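Local coordinates for peptide methionine sulfoxide reductase msrA/msrB (PDB 3BQG), which probably reduces, through its MsrA domain, the S epimer of methionine sulfoxide to methionine by way of a cysteine sulfenic acid, at residues V30-E44 / E130-Q143. The protein carries 1 engineered substitution. Sequence-based numbering, arbitrary orientation.
Sequences VSGYANGNTKNPSYE and EPLKNFYDAEEYHQ
Tyr-136 lays one face of its ring under the turn Lys-39–Asn-40: the backbone N of Asn-40 stands 3.3 Å above the ring centre, and Pro-41 CD packs 3.4 Å from Tyr-136 CD2. A flat, wide tyrosine suits this place because its face accepts the peptide N while Pro-41 CD and the Lys-39 chain pack against it. Keeping CG anti to the carbonyl carbon (chi1 -55°) lays the ring against the 38-41 loop. Tyr-136 and Tyr-33 form an antiparallel hydrogen-bonded pair, which puts both side chains on one face of the sheet. On the other face the bare CA of Gly-32 lets Phe-135 CZ come in to 3.5 Å.

The Glu-139 carboxylate, nearly perpendicular to the Tyr-33 ring, spends one syn lone pair on each of two bonds: OE1 takes the Tyr-33 hydroxyl (OH to OE1 2.8 Å), while OE2 takes the backbone N of Tyr-43, opening helix 43-48. A water also bridges OE2 to Glu-44, probably easing the closeness of two acids. Gln-143, bent at chi2 (-58°), brings its amide alongside the Ser-31 backbone: OE1 receives N on an in-plane lone pair, and NE2 donates to O (2.9 Å), which also accepts Ala-138 N.

Asparagines, able to give and accept, hold the opposite end. Asn-35 OD1 receives Lys-133 N at 2.7 Å; Asn-134 binds both backbone polar atoms of Gly-36, OD1 taking its N in a nearly straight bond (170°) and ND2 giving to its O.

His-142 sets NE2 over a face of the Tyr-43 ring, while its ND1 bonds Trp-14, two residues along the chain from Cys-12, the residue modified to the sulfenic acid. Strand 135-137 is an outermost strand of the mixed sheet within this chain, pairing with strand 26-34, whose other side bonds to strand 54-62, while helix 14-21 lies against Ser-31 and Gln-143.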
loop_
_atom_site.group_PDB
_atom_site.type_symbol
_atom_site.label_atom_id
_atom_site.label_comp_id
_atom_site.label_asym_id
_atom_site.label_seq_id
_atom_site.Cartn_x
_atom_site.Cartn_y
_atom_site.Cartn_z
ATOM N N VAL A 30 5.965 -2.926 6.604
ATOM C CA VAL A 30 6.315 -4.295 6.242
ATOM C C VAL A 30 5.661 -4.741 4.935
ATOM O O VAL A 30 4.444 -4.686 4.793
ATOM C CB VAL A 30 5.886 -5.270 7.365
ATOM C CG1 VAL A 30 6.176 -6.709 6.961
ATOM C CG2 VAL A 30 6.617 -4.921 8.656
ATOM N N SER A 31 6.477 -5.179 3.983
ATOM C CA SER A 31 5.959 -5.644 2.702
ATOM C C SER A 31 5.461 -7.078 2.842
ATOM O O SER A 31 6.052 -7.890 3.559
ATOM C CB SER A 31 7.043 -5.572 1.619
ATOM O OG SER A 31 7.316 -4.229 1.259
ATOM N N GLY A 32 4.368 -7.384 2.152
ATOM C CA GLY A 32 3.801 -8.720 2.224
ATOM C C GLY A 32 2.778 -8.999 1.137
ATOM O O GLY A 32 2.618 -8.212 0.204
ATOM N N TYR A 33 2.071 -10.114 1.281
ATOM C CA TYR A 33 1.068 -10.561 0.315
ATOM C C TYR A 33 -0.287 -10.601 1.010
ATOM O O TYR A 33 -0.455 -11.303 2.009
ATOM C CB TYR A 33 1.459 -11.953 -0.172
ATOM C CG TYR A 33 2.932 -12.048 -0.509
ATOM C CD1 TYR A 33 3.453 -11.372 -1.611
ATOM C CD2 TYR A 33 3.815 -12.782 0.294
ATOM C CE1 TYR A 33 4.805 -11.420 -1.912
ATOM C CE2 TYR A 33 5.178 -12.835 0.001
ATOM C CZ TYR A 33 5.663 -12.152 -1.105
ATOM O OH TYR A 33 6.999 -12.200 -1.427
ATOM N N ALA A 34 -1.258 -9.868 0.470
ATOM C CA ALA A 34 -2.572 -9.793 1.096
ATOM C C ALA A 34 -3.756 -10.219 0.249
ATOM O O ALA A 34 -3.726 -10.143 -0.980
ATOM C CB ALA A 34 -2.807 -8.372 1.593
ATOM N N ASN A 35 -4.810 -10.642 0.943
ATOM C CA ASN A 35 -6.064 -11.058 0.326
ATOM C C ASN A 35 -5.910 -11.995 -0.864
ATOM O O ASN A 35 -6.437 -11.739 -1.946
ATOM C CB ASN A 35 -6.874 -9.818 -0.075
ATOM C CG ASN A 35 -7.459 -9.084 1.128
ATOM O OD1 ASN A 35 -7.067 -9.326 2.272
ATOM N ND2 ASN A 35 -8.393 -8.174 0.869
ATOM N N GLY A 36 -5.176 -13.080 -0.648
ATOM C CA GLY A 36 -4.992 -14.067 -1.688
ATOM C C GLY A 36 -5.884 -15.250 -1.355
ATOM O O GLY A 36 -6.676 -15.192 -0.409
ATOM N N ASN A 37 -5.739 -16.334 -2.104
ATOM C CA ASN A 37 -6.562 -17.514 -1.898
ATOM C C ASN A 37 -5.874 -18.583 -1.066
ATOM O O ASN A 37 -6.487 -19.590 -0.703
ATOM C CB ASN A 37 -6.951 -18.093 -3.255
ATOM C CG ASN A 37 -7.748 -17.117 -4.092
ATOM O OD1 ASN A 37 -7.604 -17.068 -5.312
ATOM N ND2 ASN A 37 -8.605 -16.343 -3.441
ATOM N N THR A 38 -4.603 -18.368 -0.758
ATOM C CA THR A 38 -3.854 -19.350 0.013
ATOM C C THR A 38 -3.164 -18.734 1.213
ATOM O O THR A 38 -3.061 -17.512 1.331
ATOM C CB THR A 38 -2.776 -20.018 -0.855
ATOM O OG1 THR A 38 -1.753 -19.061 -1.159
ATOM C CG2 THR A 38 -3.376 -20.513 -2.154
ATOM N N LYS A 39 -2.678 -19.593 2.098
ATOM C CA LYS A 39 -1.979 -19.137 3.286
ATOM C C LYS A 39 -0.470 -19.298 3.110
ATOM O O LYS A 39 -0.007 -20.211 2.428
ATOM C CB LYS A 39 -2.448 -19.928 4.508
ATOM C CG LYS A 39 -3.933 -19.787 4.776
ATOM C CD LYS A 39 -4.296 -20.277 6.164
ATOM C CE LYS A 39 -5.706 -19.842 6.528
ATOM N NZ LYS A 39 -5.992 -20.072 7.965
ATOM N N ASN A 40 0.286 -18.387 3.710
ATOM C CA ASN A 40 1.743 -18.423 3.654
ATOM C C ASN A 40 2.361 -18.547 2.261
ATOM O O ASN A 40 3.209 -19.406 2.031
ATOM C CB ASN A 40 2.246 -19.574 4.527
ATOM C CG ASN A 40 1.767 -19.466 5.958
ATOM O OD1 ASN A 40 2.061 -18.491 6.651
ATOM N ND2 ASN A 40 1.017 -20.469 6.409
ATOM N N PRO A 41 1.956 -17.690 1.311
ATOM C CA PRO A 41 2.560 -17.819 -0.018
ATOM C C PRO A 41 3.990 -17.283 -0.066
ATOM O O PRO A 41 4.400 -16.484 0.783
ATOM C CB PRO A 41 1.621 -16.997 -0.895
ATOM C CG PRO A 41 1.242 -15.875 0.029
ATOM C CD PRO A 41 0.948 -16.614 1.328
ATOM N N SER A 42 4.745 -17.736 -1.063
ATOM C CA SER A 42 6.114 -17.283 -1.270
ATOM C C SER A 42 6.043 -16.274 -2.415
ATOM O O SER A 42 5.007 -16.152 -3.078
ATOM C CB SER A 42 7.012 -18.453 -1.685
ATOM O OG SER A 42 6.600 -18.991 -2.936
ATOM N N TYR A 43 7.132 -15.550 -2.651
ATOM C CA TYR A 43 7.150 -14.584 -3.739
ATOM C C TYR A 43 6.808 -15.305 -5.045
ATOM O O TYR A 43 6.055 -14.792 -5.878
ATOM C CB TYR A 43 8.533 -13.938 -3.862
ATOM C CG TYR A 43 8.600 -12.899 -4.957
ATOM C CD1 TYR A 43 7.938 -11.673 -4.828
ATOM C CD2 TYR A 43 9.287 -13.155 -6.141
ATOM C CE1 TYR A 43 7.959 -10.734 -5.853
ATOM C CE2 TYR A 43 9.313 -12.226 -7.170
ATOM C CZ TYR A 43 8.646 -11.019 -7.023
ATOM O OH TYR A 43 8.649 -10.121 -8.063
ATOM N N GLU A 44 7.362 -16.504 -5.210
ATOM C CA GLU A 44 7.120 -17.299 -6.411
ATOM C C GLU A 44 5.671 -17.774 -6.509
ATOM O O GLU A 44 5.132 -17.899 -7.608
ATOM C CB GLU A 44 8.061 -18.507 -6.453
ATOM C CG GLU A 44 9.539 -18.169 -6.604
ATOM C CD GLU A 44 10.092 -17.393 -5.428
ATOM O OE1 GLU A 44 9.731 -17.721 -4.277
ATOM O OE2 GLU A 44 10.897 -16.464 -5.657
ATOM N N GLU A 130 -11.767 -2.940 1.317
ATOM C CA GLU A 130 -12.400 -4.093 1.943
ATOM C C GLU A 130 -11.584 -4.620 3.119
ATOM O O GLU A 130 -10.415 -4.268 3.284
ATOM C CB GLU A 130 -12.598 -5.190 0.890
ATOM C CG GLU A 130 -11.307 -5.800 0.384
ATOM C CD GLU A 130 -11.518 -6.696 -0.823
ATOM O OE1 GLU A 130 -10.711 -7.629 -1.020
ATOM O OE2 GLU A 130 -12.480 -6.457 -1.581
ATOM N N PRO A 131 -12.191 -5.480 3.954
ATOM C CA PRO A 131 -11.477 -6.025 5.110
ATOM C C PRO A 131 -10.207 -6.773 4.713
ATOM O O PRO A 131 -10.118 -7.316 3.610
ATOM C CB PRO A 131 -12.498 -6.978 5.737
ATOM C CG PRO A 131 -13.824 -6.451 5.269
ATOM C CD PRO A 131 -13.530 -6.086 3.838
ATOM N N LEU A 132 -9.219 -6.774 5.600
ATOM C CA LEU A 132 -7.999 -7.524 5.345
ATOM C C LEU A 132 -8.392 -8.965 5.651
ATOM O O LEU A 132 -8.752 -9.282 6.787
ATOM C CB LEU A 132 -6.873 -7.106 6.286
ATOM C CG LEU A 132 -5.619 -7.986 6.147
ATOM C CD1 LEU A 132 -4.757 -7.484 4.991
ATOM C CD2 LEU A 132 -4.833 -7.983 7.440
ATOM N N LYS A 133 -8.341 -9.827 4.640
ATOM C CA LYS A 133 -8.704 -11.230 4.807
ATOM C C LYS A 133 -7.499 -12.031 5.282
ATOM O O LYS A 133 -7.613 -12.897 6.150
ATOM C CB LYS A 133 -9.215 -11.792 3.484
ATOM C CG LYS A 133 -10.562 -11.226 3.029
ATOM C CD LYS A 133 -10.809 -11.485 1.550
ATOM C CE LYS A 133 -10.376 -12.891 1.113
ATOM N NZ LYS A 133 -8.881 -13.047 1.020
ATOM N N ASN A 134 -6.341 -11.731 4.705
ATOM C CA ASN A 134 -5.107 -12.392 5.084
ATOM C C ASN A 134 -3.893 -11.566 4.673
ATOM O O ASN A 134 -3.922 -10.861 3.658
ATOM C CB ASN A 134 -5.047 -13.800 4.464
ATOM C CG ASN A 134 -5.173 -13.788 2.953
ATOM O OD1 ASN A 134 -4.198 -13.574 2.234
ATOM N ND2 ASN A 134 -6.385 -14.011 2.462
ATOM N N PHE A 135 -2.845 -11.621 5.492
ATOM C CA PHE A 135 -1.607 -10.917 5.199
ATOM C C PHE A 135 -0.446 -11.775 5.659
ATOM O O PHE A 135 -0.452 -12.284 6.780
ATOM C CB PHE A 135 -1.519 -9.567 5.914
ATOM C CG PHE A 135 -0.253 -8.810 5.605
ATOM C CD1 PHE A 135 -0.147 -8.045 4.449
ATOM C CD2 PHE A 135 0.852 -8.904 6.449
ATOM C CE1 PHE A 135 1.038 -7.379 4.135
ATOM C CE2 PHE A 135 2.046 -8.246 6.151
ATOM C CZ PHE A 135 2.143 -7.480 4.990
ATOM N N TYR A 136 0.548 -11.921 4.790
ATOM C CA TYR A 136 1.740 -12.710 5.085
ATOM C C TYR A 136 2.979 -11.909 4.683
ATOM O O TYR A 136 3.072 -11.435 3.548
ATOM C CB TYR A 136 1.680 -14.024 4.304
ATOM C CG TYR A 136 0.412 -14.805 4.574
ATOM C CD1 TYR A 136 0.271 -15.570 5.734
ATOM C CD2 TYR A 136 -0.675 -14.728 3.701
ATOM C CE1 TYR A 136 -0.921 -16.234 6.019
ATOM C CE2 TYR A 136 -1.874 -15.391 3.978
ATOM C CZ TYR A 136 -1.988 -16.139 5.138
ATOM O OH TYR A 136 -3.171 -16.789 5.419
ATOM N N ASP A 137 3.915 -11.754 5.619
ATOM C CA ASP A 137 5.160 -11.010 5.375
ATOM C C ASP A 137 5.951 -11.575 4.199
ATOM O O ASP A 137 6.030 -12.791 4.027
ATOM C CB ASP A 137 6.080 -11.072 6.599
ATOM C CG ASP A 137 5.506 -10.377 7.811
ATOM O OD1 ASP A 137 4.336 -9.950 7.776
ATOM O OD2 ASP A 137 6.245 -10.267 8.811
ATOM N N ALA A 138 6.552 -10.691 3.407
ATOM C CA ALA A 138 7.370 -11.117 2.278
ATOM C C ALA A 138 8.710 -11.573 2.850
ATOM O O ALA A 138 9.030 -11.272 4.002
ATOM C CB ALA A 138 7.584 -9.962 1.318
ATOM N N GLU A 139 9.479 -12.307 2.051
ATOM C CA GLU A 139 10.789 -12.796 2.482
ATOM C C GLU A 139 11.689 -11.639 2.914
ATOM O O GLU A 139 11.492 -10.492 2.503
ATOM C CB GLU A 139 11.451 -13.591 1.353
ATOM C CG GLU A 139 10.695 -14.861 0.982
ATOM C CD GLU A 139 9.587 -14.628 -0.036
ATOM O OE1 GLU A 139 8.988 -13.526 -0.052
ATOM O OE2 GLU A 139 9.307 -15.563 -0.815
ATOM N N GLU A 140 12.671 -11.946 3.755
ATOM C CA GLU A 140 13.588 -10.938 4.269
ATOM C C GLU A 140 14.292 -10.107 3.198
ATOM O O GLU A 140 14.472 -8.901 3.369
ATOM C CB GLU A 140 14.615 -11.604 5.199
ATOM C CG GLU A 140 15.816 -10.743 5.582
ATOM C CD GLU A 140 16.974 -10.885 4.600
ATOM O OE1 GLU A 140 17.367 -12.040 4.309
ATOM O OE2 GLU A 140 17.492 -9.845 4.128
ATOM N N TYR A 141 14.682 -10.723 2.091
ATOM C CA TYR A 141 15.361 -9.954 1.059
ATOM C C TYR A 141 14.471 -8.867 0.463
ATOM O O TYR A 141 14.967 -7.937 -0.170
ATOM C CB TYR A 141 15.909 -10.864 -0.051
ATOM C CG TYR A 141 14.883 -11.593 -0.889
ATOM C CD1 TYR A 141 14.349 -12.813 -0.473
ATOM C CD2 TYR A 141 14.489 -11.089 -2.131
ATOM C CE1 TYR A 141 13.451 -13.523 -1.279
ATOM C CE2 TYR A 141 13.592 -11.788 -2.941
ATOM C CZ TYR A 141 13.082 -13.003 -2.512
ATOM O OH TYR A 141 12.221 -13.706 -3.324
ATOM N N HIS A 142 13.161 -8.976 0.675
ATOM C CA HIS A 142 12.223 -7.975 0.169
ATOM C C HIS A 142 12.036 -6.796 1.126
ATOM O O HIS A 142 11.726 -5.686 0.692
ATOM C CB HIS A 142 10.858 -8.612 -0.109
ATOM C CG HIS A 142 10.793 -9.368 -1.399
ATOM N ND1 HIS A 142 11.051 -8.781 -2.619
ATOM C CD2 HIS A 142 10.479 -10.658 -1.661
ATOM C CE1 HIS A 142 10.900 -9.677 -3.576
ATOM N NE2 HIS A 142 10.552 -10.825 -3.022
ATOM N N GLN A 143 12.209 -7.029 2.426
ATOM C CA GLN A 143 12.049 -5.960 3.415
ATOM C C GLN A 143 13.189 -4.945 3.278
ATOM O O GLN A 143 14.352 -5.333 3.150
ATOM C CB GLN A 143 12.055 -6.534 4.835
ATOM C CG GLN A 143 11.057 -7.661 5.082
ATOM C CD GLN A 143 9.621 -7.252 4.795
ATOM O OE1 GLN A 143 9.274 -6.075 4.874
ATOM N NE2 GLN A 143 8.777 -8.229 4.475
HETATM O O HOH W 1 9.915 -3.822 0.230
HETATM O O HOH W 2 10.981 -16.979 -2.123
#